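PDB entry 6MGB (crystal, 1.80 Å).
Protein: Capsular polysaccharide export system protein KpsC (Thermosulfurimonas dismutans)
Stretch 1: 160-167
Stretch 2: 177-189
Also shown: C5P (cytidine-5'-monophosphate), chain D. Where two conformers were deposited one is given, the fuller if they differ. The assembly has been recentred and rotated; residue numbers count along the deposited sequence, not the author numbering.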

# COMPACT_ATOMS: atom_id res chain seq x y z
N LEU A 160 -11.43 -3.62 15.63
CA LEU A 160 -10.18 -2.88 15.46
C LEU A 160 -10.37 -1.75 14.46
O LEU A 160 -10.88 -1.98 13.35
CB LEU A 160 -9.05 -3.80 14.99
CG LEU A 160 -7.67 -3.14 14.87
CD1 LEU A 160 -7.18 -2.66 16.23
CD2 LEU A 160 -6.67 -4.10 14.24
N LEU A 161 -9.97 -0.55 14.85
CA LEU A 161 -9.94 0.61 13.96
C LEU A 161 -8.49 0.91 13.60
O LEU A 161 -7.62 0.95 14.48
CB LEU A 161 -10.59 1.83 14.63
CG LEU A 161 -12.12 1.91 14.65
CD1 LEU A 161 -12.76 0.61 15.10
CD2 LEU A 161 -12.55 3.05 15.56
N ILE A 162 -8.23 1.11 12.31
CA ILE A 162 -6.88 1.37 11.81
C ILE A 162 -6.71 2.88 11.67
O ILE A 162 -7.48 3.54 10.96
CB ILE A 162 -6.64 0.66 10.47
CG1 ILE A 162 -6.80 -0.86 10.65
CG2 ILE A 162 -5.25 0.99 9.92
CD1 ILE A 162 -6.75 -1.64 9.35
N ASP A 163 -5.69 3.42 12.33
CA ASP A 163 -5.36 4.83 12.19
C ASP A 163 -4.29 4.98 11.11
O ASP A 163 -3.56 4.04 10.78
CB ASP A 163 -4.87 5.42 13.51
CG ASP A 163 -4.92 6.94 13.53
OD1 ASP A 163 -5.63 7.52 12.69
OD2 ASP A 163 -4.26 7.55 14.40
N GLN A 164 -4.20 6.18 10.55
CA GLN A 164 -3.26 6.48 9.48
C GLN A 164 -2.48 7.74 9.82
O GLN A 164 -2.72 8.39 10.85
CB GLN A 164 -3.99 6.61 8.14
CG GLN A 164 -4.49 5.28 7.61
CD GLN A 164 -5.43 5.42 6.43
OE1 GLN A 164 -6.62 5.13 6.53
NE2 GLN A 164 -4.90 5.88 5.30
N THR A 165 -1.52 8.08 8.96
CA THR A 165 -0.67 9.24 9.17
C THR A 165 -1.29 10.46 8.52
O THR A 165 -1.81 10.39 7.40
CB THR A 165 0.73 9.01 8.59
OG1 THR A 165 0.64 8.88 7.17
CG2 THR A 165 1.36 7.75 9.17
N TYR A 166 -1.23 11.59 9.22
CA TYR A 166 -1.75 12.81 8.64
C TYR A 166 -0.95 13.19 7.40
O TYR A 166 0.28 13.09 7.38
CB TYR A 166 -1.73 13.96 9.65
CG TYR A 166 -2.49 15.15 9.15
CD1 TYR A 166 -3.83 15.33 9.46
CD2 TYR A 166 -1.88 16.07 8.32
CE1 TYR A 166 -4.53 16.42 8.98
CE2 TYR A 166 -2.57 17.16 7.83
CZ TYR A 166 -3.89 17.32 8.16
OH TYR A 166 -4.57 18.42 7.67
N GLY A 167 -1.66 13.61 6.35
CA GLY A 167 -1.05 13.88 5.07
C GLY A 167 -1.03 12.71 4.11
O GLY A 167 -0.55 12.86 2.99
N ASP A 177 -11.80 12.23 3.64
CA ASP A 177 -11.08 13.39 4.17
C ASP A 177 -10.79 13.15 5.65
O ASP A 177 -10.99 12.05 6.17
CB ASP A 177 -11.85 14.69 3.91
CG ASP A 177 -13.18 14.76 4.65
OD1 ASP A 177 -13.37 14.03 5.64
OD2 ASP A 177 -14.04 15.57 4.23
N GLU A 178 -10.33 14.20 6.32
CA GLU A 178 -9.90 14.06 7.71
C GLU A 178 -11.06 13.67 8.61
O GLU A 178 -10.89 12.90 9.56
CB GLU A 178 -9.27 15.37 8.20
CG GLU A 178 -7.99 15.78 7.46
CD GLU A 178 -8.24 16.29 6.05
OE1 GLU A 178 -9.28 16.96 5.84
OE2 GLU A 178 -7.42 16.03 5.16
N ASP A 179 -12.26 14.19 8.33
CA ASP A 179 -13.42 13.93 9.17
C ASP A 179 -14.00 12.54 8.96
O ASP A 179 -14.81 12.09 9.78
CB ASP A 179 -14.49 14.99 8.91
CG ASP A 179 -15.40 15.21 10.11
OD1 ASP A 179 -16.63 15.11 9.95
OD2 ASP A 179 -14.88 15.46 11.22
N THR A 180 -13.61 11.84 7.89
CA THR A 180 -14.04 10.46 7.69
C THR A 180 -13.60 9.57 8.85
O THR A 180 -14.30 8.61 9.19
CB THR A 180 -13.49 9.93 6.37
OG1 THR A 180 -13.82 10.84 5.32
CG2 THR A 180 -14.08 8.55 6.06
N PHE A 181 -12.45 9.87 9.46
CA PHE A 181 -11.98 9.06 10.57
C PHE A 181 -12.90 9.20 11.78
O PHE A 181 -13.13 8.23 12.51
CB PHE A 181 -10.54 9.46 10.92
CG PHE A 181 -9.53 8.96 9.93
CD1 PHE A 181 -9.22 9.70 8.81
CD2 PHE A 181 -8.91 7.74 10.12
CE1 PHE A 181 -8.29 9.24 7.89
CE2 PHE A 181 -7.98 7.27 9.21
CZ PHE A 181 -7.67 8.02 8.09
N ARG A 182 -13.42 10.41 12.02
CA ARG A 182 -14.39 10.58 13.10
C ARG A 182 -15.68 9.84 12.81
O ARG A 182 -16.25 9.19 13.69
CB ARG A 182 -14.67 12.07 13.33
CG ARG A 182 -15.61 12.35 14.49
CD ARG A 182 -15.64 13.82 14.85
NE ARG A 182 -16.13 14.66 13.75
CZ ARG A 182 -17.41 14.94 13.54
NH1 ARG A 182 -18.35 14.45 14.33
NH2 ARG A 182 -17.75 15.71 12.52
N GLU A 183 -16.16 9.91 11.56
CA GLU A 183 -17.35 9.15 11.19
C GLU A 183 -17.12 7.65 11.36
O GLU A 183 -17.99 6.93 11.85
CB GLU A 183 -17.73 9.47 9.74
CG GLU A 183 -19.03 8.81 9.28
CD GLU A 183 -19.35 9.13 7.83
OE1 GLU A 183 -18.43 9.50 7.08
OE2 GLU A 183 -20.54 9.01 7.45
N MET A 184 -15.94 7.17 10.97
CA MET A 184 -15.62 5.76 11.12
C MET A 184 -15.70 5.34 12.58
O MET A 184 -16.21 4.26 12.90
CB MET A 184 -14.23 5.47 10.56
CG MET A 184 -13.82 4.01 10.63
SD MET A 184 -12.21 3.71 9.88
CE MET A 184 -11.13 4.42 11.10
N TYR A 185 -15.19 6.17 13.48
CA TYR A 185 -15.20 5.84 14.90
C TYR A 185 -16.63 5.69 15.41
O TYR A 185 -16.99 4.65 15.99
CB TYR A 185 -14.46 6.91 15.69
CG TYR A 185 -14.66 6.80 17.18
CD1 TYR A 185 -14.03 5.80 17.92
CD2 TYR A 185 -15.48 7.69 17.86
CE1 TYR A 185 -14.21 5.70 19.28
CE2 TYR A 185 -15.66 7.60 19.23
CZ TYR A 185 -15.03 6.60 19.93
OH TYR A 185 -15.21 6.50 21.29
N PHE A 186 -17.46 6.70 15.20
CA PHE A 186 -18.81 6.67 15.77
C PHE A 186 -19.69 5.66 15.05
O PHE A 186 -20.64 5.14 15.64
CB PHE A 186 -19.42 8.07 15.73
CG PHE A 186 -18.81 9.01 16.73
CD1 PHE A 186 -19.11 8.89 18.08
CD2 PHE A 186 -17.92 9.99 16.33
CE1 PHE A 186 -18.55 9.74 19.01
CE2 PHE A 186 -17.35 10.85 17.26
CZ PHE A 186 -17.67 10.72 18.60
N ALA A 187 -19.39 5.36 13.78
CA ALA A 187 -20.09 4.28 13.10
C ALA A 187 -19.76 2.93 13.73
O ALA A 187 -20.64 2.08 13.88
CB ALA A 187 -19.73 4.28 11.61
N ALA A 188 -18.49 2.73 14.11
CA ALA A 188 -18.12 1.49 14.78
C ALA A 188 -18.81 1.38 16.14
O ALA A 188 -19.29 0.30 16.51
CB ALA A 188 -16.60 1.42 14.94
N LEU A 189 -18.85 2.48 16.90
CA LEU A 189 -19.57 2.48 18.17
C LEU A 189 -21.01 2.05 17.98
O LEU A 189 -21.52 1.18 18.70
CB LEU A 189 -19.51 3.87 18.81
CG LEU A 189 -18.38 4.14 19.79
CD1 LEU A 189 -17.03 4.02 19.11
CD2 LEU A 189 -18.55 5.52 20.42
O3P C5P D . -1.21 2.41 4.11
P C5P D . -0.56 2.75 5.43
O1P C5P D . -1.63 3.27 6.39
O2P C5P D . 0.60 3.72 5.43
O5' C5P D . -0.05 1.37 6.02
C5' C5P D . 1.21 0.82 5.65
C4' C5P D . 1.51 -0.42 6.44
O4' C5P D . 1.84 -0.04 7.81
C3' C5P D . 0.35 -1.39 6.59
O3' C5P D . 0.23 -2.27 5.49
C2' C5P D . 0.67 -2.11 7.90
O2' C5P D . 1.62 -3.14 7.70
C1' C5P D . 1.32 -0.99 8.72
N1 C5P D . 0.34 -0.30 9.60
C2 C5P D . 0.28 -0.63 11.06
N3 C5P D . -0.71 0.07 11.94
C4 C5P D . -1.62 1.07 11.39
C5 C5P D . -1.56 1.40 9.94
C6 C5P D . -0.56 0.70 9.05
O2 C5P D . 1.01 -1.44 11.51
N4 C5P D . -2.59 1.75 12.25

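Leu161, on the strand 160-162, points its CA-to-CB bond toward the helix 180-189 and forms the apolar centre of the contact. Strand and helix run nearly antiparallel (175°), their axes 9.9 Å apart at closest approach, and side chains from both elements fill the space between them. Its two methyls diverge: Leu161 CD1 lies 3.9 Å from Ala188 CB, and Leu161 CD2 lies 3.9 Å from Tyr185 CD1, at the edge of the tyrosine ring and near its plane. Leu161 CD2 is also 3.9 Å from Tyr185 CA, so the methyl packs against the helix backbone as well. Met184 extends from the helix with chi1 and chi2 both t and turns at chi3 (p), which brings its CE to 4.4 Å from Leu161 CB and 3.8 Å from Ile162 O. Phe181, Met184 and Ala188, spaced three and four residues apart, all point toward the strand side, as the helical repeat allows.

Beyond this centre the Phe181 ring meets oxygen atoms. Gln164 OE1 approaches Phe181 CZ at 3.4 Å and Ile162 O approaches Phe181 CE2 at 4.2 Å, both at the ring edge, where the C-H groups carry slight positive charge. Asp163 turns its backbone to the nucleotide: Asp163 O accepts a hydrogen bond from C5P N4 at 2.9 Å, while its side-chain OD1 takes a weak one from Gln164 N, also at 2.9 Å.

At the exposed margin, Tyr166 CE1 lies 3.8 Å from Glu178 CG, so the glutamate's methylene packs against the tyrosine ring; the Glu178 carboxylate is hydrogen-bonded elsewhere in the structure. No hydrogen bond joins the two stretches. Within the second stretch, Asp177 OD1 caps the turn into the helix through weak bonds from Asp179 N (2.9 Å) and Thr180 N (3.1 Å), and Asp177 N donates to Thr180 OG1 at 3.0 Å.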